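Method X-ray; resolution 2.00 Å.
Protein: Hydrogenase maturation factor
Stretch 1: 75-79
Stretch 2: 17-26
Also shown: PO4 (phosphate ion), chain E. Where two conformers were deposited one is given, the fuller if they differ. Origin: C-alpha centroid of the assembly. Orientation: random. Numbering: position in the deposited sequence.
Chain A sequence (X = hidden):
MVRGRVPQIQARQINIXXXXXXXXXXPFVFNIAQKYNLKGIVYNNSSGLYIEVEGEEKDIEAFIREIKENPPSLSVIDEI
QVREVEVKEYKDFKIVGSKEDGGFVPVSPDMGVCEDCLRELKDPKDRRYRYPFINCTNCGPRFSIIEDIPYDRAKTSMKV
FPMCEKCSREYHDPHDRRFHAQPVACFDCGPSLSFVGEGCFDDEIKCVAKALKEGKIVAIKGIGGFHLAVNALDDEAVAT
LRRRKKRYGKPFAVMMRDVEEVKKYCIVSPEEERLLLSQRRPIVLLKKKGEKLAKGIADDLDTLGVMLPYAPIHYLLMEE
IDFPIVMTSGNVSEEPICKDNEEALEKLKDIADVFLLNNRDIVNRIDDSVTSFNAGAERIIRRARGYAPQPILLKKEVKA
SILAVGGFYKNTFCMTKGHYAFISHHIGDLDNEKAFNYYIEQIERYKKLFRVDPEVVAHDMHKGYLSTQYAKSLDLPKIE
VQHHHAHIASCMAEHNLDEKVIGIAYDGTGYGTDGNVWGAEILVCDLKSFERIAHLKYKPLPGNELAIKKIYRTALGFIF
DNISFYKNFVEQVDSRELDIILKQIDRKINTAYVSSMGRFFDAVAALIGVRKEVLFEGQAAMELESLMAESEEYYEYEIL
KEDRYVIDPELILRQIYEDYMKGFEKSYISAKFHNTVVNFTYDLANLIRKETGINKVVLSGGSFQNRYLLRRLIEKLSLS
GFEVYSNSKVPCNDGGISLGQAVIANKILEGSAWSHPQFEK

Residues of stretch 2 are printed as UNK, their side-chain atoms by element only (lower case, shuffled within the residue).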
ATOM      1  N   SER A  75      -6.042  -2.062  19.000  1.00 25.44           N
ATOM      2  CA  SER A  75      -4.897  -1.345  19.552  1.00 25.65           C
ATOM      3  C   SER A  75      -3.586  -1.873  18.950  1.00 26.59           C
ATOM      4  O   SER A  75      -3.474  -3.046  18.597  1.00 27.63           O
ATOM      5  CB  SER A  75      -4.877  -1.391  21.097  1.00 25.40           C
ATOM      6  OG  SER A  75      -4.456  -2.665  21.585  1.00 27.88           O
ATOM      7  N   VAL A  76      -2.623  -0.975  18.761  1.00 26.16           N
ATOM      8  CA  VAL A  76      -1.266  -1.372  18.442  1.00 27.33           C
ATOM      9  C   VAL A  76      -0.414  -0.592  19.442  1.00 27.70           C
ATOM     10  O   VAL A  76       0.002   0.529  19.167  1.00 27.59           O
ATOM     11  CB  VAL A  76      -0.864  -1.037  16.982  1.00 27.17           C
ATOM     12  CG1 VAL A  76       0.580  -1.499  16.691  1.00 29.73           C
ATOM     13  CG2 VAL A  76      -1.866  -1.665  15.966  1.00 27.03           C
ATOM     14  N   ILE A  77      -0.196  -1.196  20.604  1.00 28.14           N
ATOM     15  CA  ILE A  77       0.536  -0.577  21.698  1.00 28.56           C
ATOM     16  C   ILE A  77       2.035  -0.670  21.465  1.00 30.83           C
ATOM     17  O   ILE A  77       2.562  -1.761  21.225  1.00 31.78           O
ATOM     18  CB  ILE A  77       0.194  -1.260  23.048  1.00 28.46           C
ATOM     19  CG1 ILE A  77      -1.301  -1.098  23.371  1.00 26.65           C
ATOM     20  CG2 ILE A  77       1.109  -0.731  24.188  1.00 28.89           C
ATOM     21  CD1 ILE A  77      -1.766  -1.929  24.586  1.00 27.12           C
ATOM     22  N   ASP A  78       2.731   0.467  21.518  1.00 31.80           N
ATOM     23  CA  ASP A  78       4.188   0.495  21.386  0.50 34.27           C
ATOM     24  C   ASP A  78       4.908   0.716  22.728  1.00 35.33           C
ATOM     25  O   ASP A  78       6.059   0.357  22.880  1.00 36.96           O
ATOM     26  CB  ASP A  78       4.607   1.564  20.367  0.50 34.65           C
ATOM     27  CG  ASP A  78       4.070   1.287  18.976  0.50 33.81           C
ATOM     28  OD1 ASP A  78       4.203   0.139  18.498  0.50 33.81           O
ATOM     29  OD2 ASP A  78       3.508   2.220  18.361  0.50 33.38           O
ATOM     30  N   GLU A  79       4.223   1.347  23.688  1.00 34.76           N
ATOM     31  CA  GLU A  79       4.834   1.631  25.000  1.00 36.85           C
ATOM     32  C   GLU A  79       3.793   1.849  26.090  1.00 35.62           C
ATOM     33  O   GLU A  79       2.741   2.484  25.859  1.00 33.38           O
ATOM     34  CB  GLU A  79       5.784   2.840  24.929  1.00 38.03           C
ATOM     35  CG  GLU A  79       6.522   3.169  26.251  1.00 43.79           C
ATOM     36  CD  GLU A  79       7.415   4.405  26.159  1.00 48.69           C
ATOM     37  OE1 GLU A  79       8.224   4.619  27.085  1.00 51.03           O
ATOM     38  OE2 GLU A  79       7.311   5.160  25.161  1.00 51.50           O
ATOM     39  N   UNK A  17       0.989   4.340  24.706  1.00 29.39           N
ATOM     40  CA  UNK A  17       1.329   4.977  23.441  1.00 29.85           C
ATOM     41  C   UNK A  17       1.184   4.002  22.280  1.00 29.04           C
ATOM     42  O   UNK A  17       1.377   2.803  22.457  1.00 29.53           O
ATOM     43  c   UNK A  17       2.901   8.629  25.634  1.00 41.82           C
ATOM     44  c   UNK A  17       3.746   5.985  25.746  1.00 41.11           C
ATOM     45  c   UNK A  17       2.642   7.748  24.576  1.00 38.79           C
ATOM     46  c   UNK A  17       4.018   6.857  26.820  1.00 42.69           C
ATOM     47  c   UNK A  17       3.068   6.427  24.622  1.00 35.72           C
ATOM     48  c   UNK A  17       2.782   5.488  23.476  1.00 32.42           C
ATOM     49  c   UNK A  17       3.593   8.181  26.760  1.00 43.03           C
ATOM     50  N   UNK A  18       0.900   4.542  21.095  1.00 28.41           N
ATOM     51  CA  UNK A  18       0.717   3.752  19.874  1.00 27.51           C
ATOM     52  C   UNK A  18      -0.658   4.023  19.293  1.00 26.25           C
ATOM     53  O   UNK A  18      -1.211   5.110  19.465  1.00 25.44           O
ATOM     54  N   UNK A  19      -1.211   3.048  18.574  1.00 26.39           N
ATOM     55  CA  UNK A  19      -2.602   3.152  18.159  1.00 24.75           C
ATOM     56  C   UNK A  19      -3.447   2.749  19.375  1.00 24.92           C
ATOM     57  O   UNK A  19      -3.669   1.567  19.643  1.00 25.29           O
ATOM     58  c   UNK A  19      -4.443   2.382  16.564  1.00 23.21           C
ATOM     59  c   UNK A  19      -2.182   1.908  14.442  1.00 27.34           C
ATOM     60  c   UNK A  19      -2.031   2.752  15.730  1.00 25.39           C
ATOM     61  c   UNK A  19      -2.919   2.302  16.912  1.00 25.17           C
ATOM     62  N   UNK A  20      -3.859   3.745  20.141  1.00 24.57           N
ATOM     63  CA  UNK A  20      -4.492   3.491  21.434  1.00 24.67           C
ATOM     64  C   UNK A  20      -5.776   4.319  21.608  1.00 24.40           C
ATOM     65  O   UNK A  20      -6.343   4.360  22.707  1.00 24.91           O
ATOM     66  c   UNK A  20      -2.300   2.771  22.499  1.00 25.22           C
ATOM     67  c   UNK A  20      -3.500   3.734  22.592  1.00 24.95           C
ATOM     68  c   UNK A  20      -3.003   5.198  22.594  1.00 26.26           C
ATOM     69  N   UNK A  21      -6.209   4.989  20.538  1.00 23.55           N
ATOM     70  CA  UNK A  21      -7.456   5.778  20.561  1.00 23.90           C
ATOM     71  C   UNK A  21      -8.347   5.274  19.437  1.00 24.45           C
ATOM     72  O   UNK A  21      -7.838   4.791  18.416  1.00 25.11           O
ATOM     73  c   UNK A  21      -6.073   9.374  21.200  1.00 24.58           C
ATOM     74  o   UNK A  21      -6.514   9.947  20.197  1.00 25.02           O
ATOM     75  c   UNK A  21      -7.192   7.271  20.355  1.00 23.74           C
ATOM     76  n   UNK A  21      -5.400  10.018  22.157  1.00 26.37           N
ATOM     77  c   UNK A  21      -6.256   7.891  21.397  1.00 24.19           C
ATOM     78  N   UNK A  22      -9.662   5.363  19.636  1.00 24.62           N
ATOM     79  CA  UNK A  22     -10.629   4.809  18.700  1.00 24.65           C
ATOM     80  C   UNK A  22     -10.668   3.297  18.664  1.00 24.88           C
ATOM     81  O   UNK A  22     -11.079   2.691  17.650  1.00 25.76           O
ATOM     82  N   UNK A  23     -10.265   2.678  19.767  1.00 24.08           N
ATOM     83  CA  UNK A  23     -10.170   1.220  19.839  1.00 23.54           C
ATOM     84  C   UNK A  23     -10.999   0.710  21.017  1.00 24.12           C
ATOM     85  O   UNK A  23     -10.973  -0.471  21.345  1.00 25.50           O
ATOM     86  c   UNK A  23      -8.680   0.731  19.919  1.00 23.84           C
ATOM     87  c   UNK A  23      -7.864   1.284  18.743  1.00 23.13           C
ATOM     88  c   UNK A  23      -7.999   1.165  21.245  1.00 21.86           C
ATOM     89  N   UNK A  24     -11.751   1.604  21.649  1.00 24.13           N
ATOM     90  CA  UNK A  24     -12.481   1.245  22.872  1.00 24.09           C
ATOM     91  C   UNK A  24     -11.572   1.046  24.072  1.00 24.30           C
ATOM     92  O   UNK A  24     -11.898   0.281  24.990  1.00 24.41           O
ATOM     93  N   UNK A  25     -10.448   1.758  24.094  1.00 23.37           N
ATOM     94  CA  UNK A  25      -9.550   1.685  25.240  1.00 23.86           C
ATOM     95  C   UNK A  25     -10.131   2.321  26.512  1.00 24.32           C
ATOM     96  O   UNK A  25      -9.922   1.814  27.609  1.00 24.79           O
ATOM     97  c   UNK A  25      -5.981   1.204  24.355  1.00 23.78           C
ATOM     98  c   UNK A  25      -5.856  -0.047  26.856  1.00 26.71           C
ATOM     99  c   UNK A  25      -8.187   2.284  24.906  1.00 23.40           C
ATOM    100  c   UNK A  25      -6.957   0.763  26.510  1.00 24.89           C
ATOM    101  c   UNK A  25      -4.817  -0.232  25.941  1.00 26.72           C
ATOM    102  c   UNK A  25      -7.021   1.397  25.264  1.00 23.99           C
ATOM    103  c   UNK A  25      -4.874   0.396  24.681  1.00 26.38           C
ATOM    104  N   UNK A  26     -10.855   3.423  26.372  1.00 24.26           N
ATOM    105  CA  UNK A  26     -11.484   4.058  27.534  1.00 24.28           C
ATOM    106  C   UNK A  26     -12.521   3.149  28.203  1.00 25.02           C
ATOM    107  O   UNK A  26     -12.398   2.894  29.396  1.00 25.51           O
ATOM    108  c   UNK A  26     -11.373   7.794  26.450  1.00 23.79           C
ATOM    109  c   UNK A  26     -12.019   5.459  27.206  1.00 24.33           C
ATOM    110  c   UNK A  26     -12.258   8.636  24.284  1.00 23.59           C
ATOM    111  c   UNK A  26     -10.880   6.492  27.030  1.00 24.65           C
ATOM    112  n   UNK A  26     -12.458   9.854  24.805  1.00 24.09           N
ATOM    113  n   UNK A  26     -12.555   8.402  23.003  1.00 24.04           N
ATOM    114  n   UNK A  26     -11.750   7.656  25.031  1.00 22.91           N
TER
HETATM  115  P   PO4 E 803     -11.297   4.974  22.562  1.00 27.03           P
HETATM  116  O1  PO4 E 803     -12.302   4.351  21.632  1.00 24.76           O
HETATM  117  O2  PO4 E 803     -10.048   4.130  22.628  1.00 23.81           O
HETATM  118  O3  PO4 E 803     -10.919   6.323  22.019  1.00 26.36           O
HETATM  119  O4  PO4 E 803     -11.890   5.098  23.952  1.00 26.78           O

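Position 17 carries one carbon followed by a six-carbon ring. Its backbone pairs antiparallel with E79: N of position 17 donates to E79 O at 2.8 Å, and O of position 17 accepts from D78 N at 2.9 Å and, weakly, from E79 N at 3.4 Å. One carbonyl taking two successive amides is the signature of a beta bulge. The ring lies on the same face as the E79 side chain, with a ring carbon of position 17 3.7 Å from E79 OE2. This is phenylalanine, F17.

Position 18 has no side-chain atoms, and the backbone explains why. An ideal CB at position 18 would sit 2.2 Å from V76 O and 2.9 Å from D78 N, both clashes, and phi/psi of 122/-152 would jam it against the preceding carbonyl. CA of position 18 instead approaches V76 O at 3.4 Å. This is glycine, G18.

Position 19 has four carbons, forked at the first, with one arm two carbons long. N of position 19 donates to V76 O at 2.9 Å, and V76 N donates to O of position 19, also at 2.9 Å. The end carbon of position 19's longer arm packs 3.9 Å from V76 CG2 on their shared face: isoleucine, I19.

Position 20 has one carbon bearing two more, one of them 4.1 Å from I77 CG1, which makes it valine, V20.

Position 21 has three carbons, the third carrying one oxygen and one nitrogen. It does not touch stretch 1, and its amide is hydrogen-bonded elsewhere in the structure: glutamine, Q21.

Position 22 lacks side-chain atoms and has a positive phi of 70°, as suits glycine, G22.

Position 23 again shows a three-carbon fork. Its CA-to-CB bond points toward stretch 1, and one branch carbon of position 23 lies 3.8 Å from S75 N: valine, V23.

Position 24, also bare and with phi 71°, is glycine, G24, the N-cap of the helix that follows.

Position 25 is one carbon plus a six-carbon ring, whose edge meets I77 CD1 at 3.7 Å from the ring's far carbon: phenylalanine, F25.

Position 26 has three carbons, a nitrogen, then a carbon with two nitrogens, out of reach of stretch 1: arginine, R26.

F17 and I19 carry the backbone hydrogen bonds; G18 sits between them, where a CB would collide with V76 O. I19 on V76, and V20 and F25 on I77, add apolar packing; V23 lies against S75. Backbone N atoms of G22 to R26 all donate to a phosphate probably from the crystallisation liquor.

Stretch 2, residues 17-26: FGIVQGVGFR
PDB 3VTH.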